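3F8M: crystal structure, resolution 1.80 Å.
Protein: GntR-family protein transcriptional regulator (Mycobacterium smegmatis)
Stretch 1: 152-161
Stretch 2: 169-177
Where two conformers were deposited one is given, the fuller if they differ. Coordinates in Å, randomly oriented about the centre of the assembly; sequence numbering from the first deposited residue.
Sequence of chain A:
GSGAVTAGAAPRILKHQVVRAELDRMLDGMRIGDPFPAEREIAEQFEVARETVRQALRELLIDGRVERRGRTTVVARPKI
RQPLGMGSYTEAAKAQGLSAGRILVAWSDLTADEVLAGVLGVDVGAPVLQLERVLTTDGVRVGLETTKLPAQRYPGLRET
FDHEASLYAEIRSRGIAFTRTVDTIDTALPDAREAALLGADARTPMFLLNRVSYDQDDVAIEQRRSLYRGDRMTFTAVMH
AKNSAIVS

Stretch 1 152-161: QRYPGLRETF
Stretch 2, residues 169-177: AEIRSRGIA

The two stretches meet through a polar network centred on the Arg 174 guanidinium, with a small apolar cluster beside it, and together they bury 485 Å².

Stretch 1 starts in the last part of a 3-10 segment, 152-153. A type II beta turn then runs from Tyr 154 to Leu 157, closed by Leu 157 N to Tyr 154 O at 3.2 Å. Pro 155 (phi/psi -62/145) and Gly 156 (78/0) fill its central positions. The positive phi favours glycine at 156, which is also the N-cap of the helix 157-160. Phe 161 is the first residue to leave helical angles. Stretch 2 begins within a helix. Arg 174 has phi/psi -93/9 and Gly 175 85/21, a positive phi that favours glycine; Ile 176 is extended at -113/118. The CA atoms of Tyr 154 and Ile 171 lie 8.4 Å apart, and those of Phe 161 and Glu 170 lie 6.8 Å apart.

Arg 174 points its CA-to-CB bond toward stretch 1 and is extended at chi2 and chi3 (both t), with chi1 m and chi4 -102°. Its two terminal nitrogens grip one carbonyl: Arg 174 NH1 donates to Pro 155 O at 2.9 Å and Arg 174 NH2 to the same Pro 155 O at 3.0 Å. Arg 174 NH2 also donates to Thr 160 OG1 at 2.8 Å, nearly linear at 170°. Thr 160 (chi1 p) in turn donates from OG1 to Glu 170 OE2 at 2.6 Å; its hydroxyl suits the place because it can accept from arginine and donate to a carboxylate. Arg 174 NE closes the circuit with a salt bridge to Glu 170 OE2 at 2.8 Å. Glu 170 (t, p, chi3 20°) thus uses one oxygen for both partners. Water 1 donates to Arg 153 O at 2.7 Å and accepts from Arg 174 NH1 at 2.9 Å, adding a bridge between the stretches.

Leu 157 (t, p) covers one face of the guanidinium with CD1, which lies 3.9 Å from Arg 174 NE. That face offers no N-H, so a methyl suits it. The same Leu 157 CD1 packs 3.6 Å from Glu 170 CG. Phe 161 (t, chi2 43°) is buried and brings CD1 to 3.7 Å from Glu 170 CB.

The apolar cluster is built around the buried Tyr 154 (m, chi2 -74°). Tyr 154 CE1 lies 3.6 Å from Ile 176 CD1 and 3.8 Å from Ile 171 CG1. Both isoleucines are m, t and buried. The edge of the Tyr 154 ring meets Arg 174 CD. Arg 153 (m, t, p, chi4 174°) brings Arg 153 NH2 to 3.5 Å from Ile 176 CD1, while its guanidinium is hydrogen-bonded elsewhere in the structure.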

# COMPACT_ATOMS: atom_id res chain seq x y z
N GLN A 152 -0.01 -16.23 26.30
CA GLN A 152 1.03 -16.62 27.29
C GLN A 152 2.12 -15.58 27.43
O GLN A 152 2.72 -15.41 28.49
CB GLN A 152 1.61 -18.00 26.94
CG GLN A 152 0.56 -19.07 27.19
CD GLN A 152 1.10 -20.44 27.48
OE1 GLN A 152 1.99 -20.96 26.78
NE2 GLN A 152 0.53 -21.08 28.51
N ARG A 153 2.40 -14.87 26.34
CA ARG A 153 3.43 -13.83 26.36
C ARG A 153 3.05 -12.57 27.12
O ARG A 153 3.92 -11.77 27.44
CB ARG A 153 3.88 -13.41 24.95
CG ARG A 153 4.61 -14.49 24.10
CD ARG A 153 5.44 -13.80 23.01
NE ARG A 153 6.54 -13.04 23.60
CZ ARG A 153 7.50 -12.42 22.93
NH1 ARG A 153 7.52 -12.44 21.59
NH2 ARG A 153 8.44 -11.76 23.59
N TYR A 154 1.77 -12.36 27.39
CA TYR A 154 1.31 -11.06 27.94
C TYR A 154 0.39 -11.16 29.14
O TYR A 154 -0.73 -10.67 29.10
CB TYR A 154 0.64 -10.19 26.83
CG TYR A 154 1.48 -10.11 25.58
CD1 TYR A 154 2.63 -9.33 25.53
CD2 TYR A 154 1.11 -10.81 24.42
CE1 TYR A 154 3.41 -9.25 24.37
CE2 TYR A 154 1.87 -10.74 23.26
CZ TYR A 154 3.03 -9.98 23.25
OH TYR A 154 3.78 -9.90 22.10
N PRO A 155 0.85 -11.79 30.25
CA PRO A 155 -0.08 -11.82 31.37
C PRO A 155 -0.43 -10.41 31.86
O PRO A 155 0.40 -9.48 31.82
CB PRO A 155 0.68 -12.64 32.47
CG PRO A 155 2.10 -12.49 32.12
CD PRO A 155 2.15 -12.39 30.57
N GLY A 156 -1.67 -10.27 32.28
CA GLY A 156 -2.18 -9.05 32.86
C GLY A 156 -2.50 -7.99 31.80
O GLY A 156 -2.95 -6.91 32.14
N LEU A 157 -2.28 -8.30 30.52
CA LEU A 157 -2.43 -7.26 29.49
C LEU A 157 -3.72 -6.48 29.61
O LEU A 157 -3.70 -5.26 29.55
CB LEU A 157 -2.30 -7.80 28.06
CG LEU A 157 -2.28 -6.65 27.04
CD1 LEU A 157 -1.01 -5.82 27.24
CD2 LEU A 157 -2.35 -7.23 25.64
N ARG A 158 -4.84 -7.16 29.76
CA ARG A 158 -6.10 -6.41 29.98
C ARG A 158 -6.10 -5.48 31.20
O ARG A 158 -6.80 -4.46 31.20
CB ARG A 158 -7.28 -7.34 30.01
CG ARG A 158 -7.64 -7.75 28.62
CD ARG A 158 -8.73 -8.74 28.60
NE ARG A 158 -8.16 -10.08 28.61
CZ ARG A 158 -8.83 -11.19 28.33
NH1 ARG A 158 -10.13 -11.14 28.01
NH2 ARG A 158 -8.20 -12.35 28.39
N GLU A 159 -5.31 -5.83 32.21
CA GLU A 159 -5.15 -5.03 33.44
C GLU A 159 -4.20 -3.85 33.25
O GLU A 159 -4.49 -2.74 33.64
CB GLU A 159 -4.56 -5.88 34.58
CG GLU A 159 -5.45 -6.95 35.16
CD GLU A 159 -4.82 -7.64 36.36
OE1 GLU A 159 -4.47 -8.84 36.23
OE2 GLU A 159 -4.66 -6.97 37.42
N THR A 160 -3.02 -4.11 32.67
CA THR A 160 -2.02 -3.08 32.55
C THR A 160 -2.25 -2.15 31.35
O THR A 160 -1.71 -1.03 31.32
CB THR A 160 -0.62 -3.66 32.41
OG1 THR A 160 -0.41 -4.17 31.08
CG2 THR A 160 -0.35 -4.75 33.48
N PHE A 161 -3.05 -2.60 30.37
CA PHE A 161 -3.18 -1.87 29.08
C PHE A 161 -4.29 -0.81 28.99
O PHE A 161 -5.46 -1.12 29.12
CB PHE A 161 -3.35 -2.85 27.90
CG PHE A 161 -3.26 -2.18 26.57
CD1 PHE A 161 -2.27 -1.22 26.33
CD2 PHE A 161 -4.17 -2.51 25.54
CE1 PHE A 161 -2.17 -0.58 25.09
CE2 PHE A 161 -4.07 -1.88 24.28
CZ PHE A 161 -3.07 -0.91 24.07
N ALA A 169 3.70 0.48 22.36
CA ALA A 169 4.38 1.09 23.52
C ALA A 169 4.24 0.19 24.75
O ALA A 169 5.20 -0.01 25.51
CB ALA A 169 3.82 2.50 23.80
N GLU A 170 3.06 -0.40 24.90
CA GLU A 170 2.84 -1.33 26.01
C GLU A 170 3.71 -2.56 25.89
O GLU A 170 4.26 -3.04 26.88
CB GLU A 170 1.36 -1.72 26.11
CG GLU A 170 1.10 -2.90 27.09
CD GLU A 170 1.22 -2.48 28.55
OE1 GLU A 170 1.12 -1.27 28.80
OE2 GLU A 170 1.38 -3.35 29.43
N ILE A 171 3.82 -3.09 24.68
CA ILE A 171 4.68 -4.25 24.46
C ILE A 171 6.16 -3.89 24.69
O ILE A 171 6.89 -4.65 25.36
CB ILE A 171 4.37 -4.95 23.10
CG1 ILE A 171 3.01 -5.63 23.15
CG2 ILE A 171 5.53 -5.97 22.72
CD1 ILE A 171 2.43 -6.20 21.82
N ARG A 172 6.60 -2.73 24.20
CA ARG A 172 7.97 -2.28 24.46
C ARG A 172 8.26 -2.15 25.97
O ARG A 172 9.34 -2.58 26.43
CB ARG A 172 8.25 -0.97 23.76
CG ARG A 172 8.40 -1.14 22.27
CD ARG A 172 8.70 0.20 21.60
NE ARG A 172 8.78 -0.02 20.16
CZ ARG A 172 7.93 0.44 19.25
NH1 ARG A 172 6.90 1.19 19.60
NH2 ARG A 172 8.13 0.14 17.97
N SER A 173 7.28 -1.62 26.71
CA SER A 173 7.37 -1.41 28.18
C SER A 173 7.51 -2.73 28.93
O SER A 173 7.98 -2.74 30.06
CB SER A 173 6.18 -0.57 28.72
OG SER A 173 5.00 -1.34 28.90
N ARG A 174 7.16 -3.84 28.27
CA ARG A 174 7.34 -5.18 28.85
C ARG A 174 8.70 -5.84 28.47
O ARG A 174 8.92 -7.02 28.73
CB ARG A 174 6.13 -6.07 28.53
CG ARG A 174 4.79 -5.56 29.17
CD ARG A 174 3.52 -6.13 28.48
NE ARG A 174 2.32 -5.99 29.30
CZ ARG A 174 1.77 -6.97 30.02
NH1 ARG A 174 2.30 -8.19 30.00
NH2 ARG A 174 0.69 -6.75 30.74
N GLY A 175 9.58 -5.06 27.85
CA GLY A 175 10.94 -5.50 27.48
C GLY A 175 11.02 -6.24 26.15
O GLY A 175 11.96 -7.00 25.90
N ILE A 176 10.02 -6.03 25.30
CA ILE A 176 9.91 -6.75 24.02
C ILE A 176 10.10 -5.73 22.93
O ILE A 176 9.32 -4.77 22.81
CB ILE A 176 8.55 -7.48 23.90
CG1 ILE A 176 8.38 -8.49 25.04
CG2 ILE A 176 8.37 -8.12 22.50
CD1 ILE A 176 6.95 -9.04 25.22
N ALA A 177 11.14 -5.90 22.13
CA ALA A 177 11.49 -4.88 21.14
C ALA A 177 10.96 -5.31 19.78
O ALA A 177 11.04 -6.49 19.43
CB ALA A 177 12.99 -4.70 21.06
O HOH W 1 4.53 -9.59 28.85